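Local coordinates for protein MaoC-like dehydratase (Rhodospirillum rubrum, PDB 3EXZ) that probably catalyses hydration of an enoyl thioester or the reverse dehydration, as relatives with the MaoC-like hot dog fold do, although its own substrate is not established, at residues F14-H19 with M65-T70; G95-V100 with L126-E131. All blocks are in the same frame, centred on the assembly; numbering follows the deposited sequence.

Contact 1: residues F14-H19 with M65-T70; sequences FDSARH and MRLLVT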
# COMPACT_ATOMS: atom_id res chain seq x y z
N PHE A 14 11.46 -6.51 -15.71
CA PHE A 14 10.68 -7.71 -15.44
C PHE A 14 9.20 -7.45 -15.72
O PHE A 14 8.70 -6.35 -15.48
CB PHE A 14 10.84 -8.16 -13.99
CG PHE A 14 12.24 -8.55 -13.64
CD1 PHE A 14 12.71 -9.83 -13.94
CD2 PHE A 14 13.11 -7.62 -13.11
CE1 PHE A 14 14.04 -10.16 -13.71
CE2 PHE A 14 14.44 -7.94 -12.88
CZ PHE A 14 14.91 -9.21 -13.18
N ASP A 15 8.51 -8.48 -16.18
CA ASP A 15 7.11 -8.35 -16.51
C ASP A 15 6.26 -9.42 -15.89
O ASP A 15 6.63 -10.59 -15.90
CB ASP A 15 6.95 -8.31 -18.01
CG ASP A 15 6.50 -6.96 -18.48
OD1 ASP A 15 5.27 -6.75 -18.55
OD2 ASP A 15 7.37 -6.11 -18.75
N SER A 16 5.12 -9.02 -15.35
CA SER A 16 4.23 -9.98 -14.71
C SER A 16 3.16 -10.47 -15.68
O SER A 16 3.03 -9.97 -16.80
CB SER A 16 3.50 -9.30 -13.54
OG SER A 16 2.39 -8.52 -13.99
N ALA A 17 2.43 -11.49 -15.24
CA ALA A 17 1.30 -12.00 -16.00
C ALA A 17 0.17 -10.97 -15.72
O ALA A 17 0.34 -10.00 -14.97
CB ALA A 17 0.90 -13.39 -15.54
N ARG A 18 -0.99 -11.21 -16.31
CA ARG A 18 -2.11 -10.27 -16.24
C ARG A 18 -3.16 -10.61 -15.22
O ARG A 18 -3.27 -11.75 -14.79
CB ARG A 18 -2.73 -10.14 -17.64
CG ARG A 18 -2.32 -8.88 -18.43
CD ARG A 18 -1.44 -9.19 -19.63
NE ARG A 18 -0.02 -9.02 -19.36
CZ ARG A 18 0.80 -8.24 -20.07
NH1 ARG A 18 0.34 -7.54 -21.10
NH2 ARG A 18 2.09 -8.16 -19.75
N HIS A 19 -3.92 -9.60 -14.82
CA HIS A 19 -4.99 -9.83 -13.87
C HIS A 19 -6.16 -8.92 -14.24
O HIS A 19 -5.97 -7.72 -14.49
CB HIS A 19 -4.52 -9.55 -12.44
CG HIS A 19 -5.60 -9.63 -11.41
ND1 HIS A 19 -5.96 -10.81 -10.80
CD2 HIS A 19 -6.39 -8.67 -10.88
CE1 HIS A 19 -6.93 -10.58 -9.93
NE2 HIS A 19 -7.21 -9.29 -9.96
N MSE A 65 1.20 -6.50 -5.58
CA MSE A 65 2.09 -7.39 -4.85
C MSE A 65 1.89 -8.84 -5.29
O MSE A 65 2.87 -9.56 -5.50
CB MSE A 65 1.88 -7.28 -3.34
CG MSE A 65 2.88 -8.10 -2.55
SE MSE A 65 4.73 -7.58 -2.93
CE MSE A 65 5.26 -8.97 -4.16
N ARG A 66 0.64 -9.27 -5.45
CA ARG A 66 0.35 -10.64 -5.91
C ARG A 66 1.04 -10.90 -7.26
O ARG A 66 1.70 -11.92 -7.43
CB ARG A 66 -1.16 -10.85 -6.05
CG ARG A 66 -1.53 -12.14 -6.79
CD ARG A 66 -3.05 -12.33 -6.86
NE ARG A 66 -3.46 -13.61 -7.42
CZ ARG A 66 -3.53 -13.90 -8.72
NH1 ARG A 66 -3.19 -12.98 -9.63
NH2 ARG A 66 -3.93 -15.10 -9.12
N LEU A 67 0.88 -9.99 -8.22
CA LEU A 67 1.51 -10.15 -9.52
C LEU A 67 3.03 -10.19 -9.41
O LEU A 67 3.70 -10.95 -10.11
CB LEU A 67 1.13 -9.00 -10.45
CG LEU A 67 -0.35 -8.92 -10.80
CD1 LEU A 67 -0.62 -7.73 -11.72
CD2 LEU A 67 -0.78 -10.23 -11.46
N LEU A 68 3.57 -9.36 -8.53
CA LEU A 68 5.01 -9.30 -8.32
C LEU A 68 5.49 -10.63 -7.74
O LEU A 68 6.48 -11.21 -8.21
CB LEU A 68 5.34 -8.16 -7.34
CG LEU A 68 6.14 -6.93 -7.84
CD1 LEU A 68 5.71 -6.52 -9.24
CD2 LEU A 68 5.98 -5.77 -6.86
N VAL A 69 4.78 -11.12 -6.74
CA VAL A 69 5.17 -12.35 -6.08
C VAL A 69 5.07 -13.57 -6.98
O VAL A 69 5.99 -14.39 -7.02
CB VAL A 69 4.33 -12.58 -4.78
CG1 VAL A 69 4.43 -14.02 -4.32
CG2 VAL A 69 4.83 -11.65 -3.68
N THR A 70 3.97 -13.67 -7.72
CA THR A 70 3.76 -14.83 -8.55
C THR A 70 4.41 -14.81 -9.93
O THR A 70 4.69 -15.86 -10.50
CB THR A 70 2.24 -15.18 -8.65
OG1 THR A 70 1.51 -14.08 -9.18
CG2 THR A 70 1.69 -15.53 -7.25
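Leu67 projects from its helix against the side chains of Ser16 and His19 and the carbonyl oxygen of Ala17 between them. Its CG stands anti to the carbonyl carbon (chi1 -64°), and the two methyls beyond it divide the work. CD1 lies 3.9 Å from Ser16 OG, while CD2 rests 3.7 Å from Ala17 O and also packs on CB of His19. Nearer the helix, Leu67 CB approaches Ser16 OG at 3.8 Å, a van der Waals contact with a hydroxyl whose hydrogen bonds are made elsewhere. That hydroxyl donates to Ala17 O (OG to O 2.7 Å), in the carbonyl plane and on a lone pair. The same OG is hydrogen-bonded to the backbone N of Val100, so two bonds grip a buried atom and hold its rotation. An alanine at Ser16 would probably leave Val100 N and Ala17 O each without that partner and open a small gap beside Leu67. His19 has CG anti to its backbone N (chi1 175°), and its ring is met at ND1 by Arg66 NH1 at 3.7 Å, a packing contact. Arg66 runs extended from CG to NE, the two side chains cross at about a right angle, and ring and guanidinium planes are 53° apart. One turn on, Thr70 OG1 donates to Arg66 O (2.8 Å) from above the carbonyl plane, joining the backbone N of Thr70 on the same oxygen. Helix 57-72, the central helix of the hot dog fold, here packs beside the edge strand 13-20. Ser71 of that helix ties the two together, its OG bonding to both Ala17 N and Leu67 O. Strand 97-109 is the sheet neighbour of this segment, bonding to Phe14, Ser16 and His19, and Arg66 and Val69 pack on Glu32 and Asp34 of the second subunit.

Contact 2: residues G95-V100 with L126-E131; sequences GDELHV and LNQRGE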
# COMPACT_ATOMS: atom_id res chain seq x y z
N GLY A 95 -13.15 -4.10 -15.23
CA GLY A 95 -12.90 -4.53 -16.60
C GLY A 95 -11.45 -4.33 -17.03
O GLY A 95 -11.04 -4.80 -18.09
N ASP A 96 -10.65 -3.67 -16.19
CA ASP A 96 -9.27 -3.39 -16.54
C ASP A 96 -8.33 -4.59 -16.47
O ASP A 96 -8.43 -5.40 -15.55
CB ASP A 96 -8.71 -2.27 -15.63
CG ASP A 96 -9.07 -0.86 -16.11
OD1 ASP A 96 -9.83 -0.72 -17.10
OD2 ASP A 96 -8.58 0.12 -15.50
N GLU A 97 -7.46 -4.73 -17.46
CA GLU A 97 -6.46 -5.79 -17.44
C GLU A 97 -5.16 -5.16 -16.94
O GLU A 97 -4.59 -4.28 -17.59
CB GLU A 97 -6.20 -6.38 -18.82
CG GLU A 97 -7.29 -7.32 -19.31
CD GLU A 97 -7.06 -8.76 -18.90
OE1 GLU A 97 -5.93 -9.25 -19.08
OE2 GLU A 97 -8.02 -9.41 -18.41
N LEU A 98 -4.71 -5.60 -15.78
CA LEU A 98 -3.48 -5.08 -15.21
C LEU A 98 -2.32 -6.06 -15.30
O LEU A 98 -2.49 -7.29 -15.22
CB LEU A 98 -3.67 -4.74 -13.72
CG LEU A 98 -4.88 -3.88 -13.32
CD1 LEU A 98 -4.86 -3.61 -11.82
CD2 LEU A 98 -4.86 -2.57 -14.11
N HIS A 99 -1.13 -5.51 -15.51
CA HIS A 99 0.09 -6.28 -15.47
C HIS A 99 1.14 -5.31 -14.94
O HIS A 99 0.97 -4.08 -15.02
CB HIS A 99 0.50 -6.84 -16.83
CG HIS A 99 1.06 -5.81 -17.75
ND1 HIS A 99 0.28 -4.87 -18.37
CD2 HIS A 99 2.34 -5.55 -18.11
CE1 HIS A 99 1.05 -4.06 -19.08
NE2 HIS A 99 2.31 -4.46 -18.94
N VAL A 100 2.22 -5.83 -14.37
CA VAL A 100 3.24 -4.95 -13.83
C VAL A 100 4.56 -5.02 -14.56
O VAL A 100 5.01 -6.11 -14.94
CB VAL A 100 3.50 -5.27 -12.34
CG1 VAL A 100 4.40 -4.18 -11.72
CG2 VAL A 100 2.18 -5.38 -11.58
N LEU A 126 0.12 -1.19 -15.10
CA LEU A 126 -0.55 -0.61 -16.24
C LEU A 126 -1.81 -1.36 -16.64
O LEU A 126 -1.91 -2.58 -16.43
CB LEU A 126 0.38 -0.65 -17.46
CG LEU A 126 1.87 -0.30 -17.29
CD1 LEU A 126 2.66 -0.77 -18.51
CD2 LEU A 126 2.04 1.19 -17.09
N ASN A 127 -2.78 -0.62 -17.19
CA ASN A 127 -3.98 -1.26 -17.71
C ASN A 127 -3.77 -1.48 -19.22
O ASN A 127 -2.70 -1.16 -19.77
CB ASN A 127 -5.25 -0.43 -17.47
CG ASN A 127 -5.14 0.98 -17.98
OD1 ASN A 127 -4.41 1.27 -18.92
ND2 ASN A 127 -5.90 1.87 -17.35
N GLN A 128 -4.78 -2.01 -19.91
CA GLN A 128 -4.68 -2.31 -21.33
C GLN A 128 -4.49 -1.11 -22.24
O GLN A 128 -4.16 -1.26 -23.42
CB GLN A 128 -5.91 -3.10 -21.78
CG GLN A 128 -7.23 -2.43 -21.46
CD GLN A 128 -7.82 -2.92 -20.15
OE1 GLN A 128 -7.41 -2.49 -19.07
NE2 GLN A 128 -8.78 -3.83 -20.24
N ARG A 129 -4.71 0.08 -21.69
CA ARG A 129 -4.55 1.30 -22.46
C ARG A 129 -3.15 1.89 -22.31
O ARG A 129 -2.85 2.96 -22.83
CB ARG A 129 -5.60 2.34 -22.05
CG ARG A 129 -6.84 2.32 -22.92
CD ARG A 129 -8.02 1.68 -22.22
NE ARG A 129 -8.44 2.45 -21.05
CZ ARG A 129 -8.91 3.69 -21.10
NH1 ARG A 129 -9.02 4.32 -22.26
NH2 ARG A 129 -9.27 4.31 -19.98
N GLY A 130 -2.29 1.17 -21.59
CA GLY A 130 -0.93 1.63 -21.39
C GLY A 130 -0.78 2.70 -20.33
O GLY A 130 0.31 3.25 -20.15
N GLU A 131 -1.87 3.01 -19.63
CA GLU A 131 -1.84 4.03 -18.57
C GLU A 131 -1.36 3.42 -17.25
O GLU A 131 -1.62 2.25 -16.94
CB GLU A 131 -3.23 4.61 -18.33
CG GLU A 131 -4.03 4.91 -19.59
CD GLU A 131 -5.45 5.37 -19.28
OE1 GLU A 131 -6.14 4.68 -18.50
OE2 GLU A 131 -5.88 6.41 -19.82
O HOH W 1 -7.65 2.33 -15.22
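Gln128 reaches from a turn to the backbone of Gly95 and Glu97, and its amide uses both ends. From CB, the carbon CG sits between the backbone N and the carbonyl carbon (chi1 55°), and a bend at chi2 (-95°) turns CD towards Glu97 N. At the tip, OE1 accepts from Glu97 N at 2.8 Å, the donor lying above the carbonyl plane, and also comes close to Asp96 CA. The other branch, NE2, donates to Gly95 O at 3.3 Å with that oxygen near the amide plane, and leans on CB and CG of Glu97. Gln128 belongs to a type I beta turn, Asn127 to Gly130, in the hairpin joining strands 116-126 and 132-143 of the hot dog sheet. Asn127 braces it: OD1 accepts from Arg129 N (3.0 Å), an Asx turn, and also from Glu131 N, the two arriving from opposite faces of its plane. Asn127 ND2 donates to Glu131 OE1 at 3.0 Å, on the anti lone pair of that oxygen, and to a water. Where the loop leaves strand 116-126, His99 and Leu126 form an antiparallel hydrogen-bonded pair, with Leu126 N to His99 O at 3.0 Å and a return bond from His99 N. Leu126 CD1 touches the His99 ring at CE1 (3.7 Å) and at NE2, whose hydrogen bond goes to Glu101.

Contacts 1 and 2 follow one another along the chain, 14-19 and 65-70 preceding 95-100 and 126-131, yet their centres lie only about 12 Å apart. Both share the antiparallel sheet, in which strand 97-109 runs between strand 13-20 and strand 116-126. Contact 1 joins the outer of these strands to helix 57-72, and contact 2 joins the middle one to a hairpin loop. They meet directly: Leu98 O takes a probable hydrogen bond from His19 N at 2.8 Å. Val100 also packs on Leu67, so the helix lies over both strands, the helix-on-sheet packing of the hot dog fold.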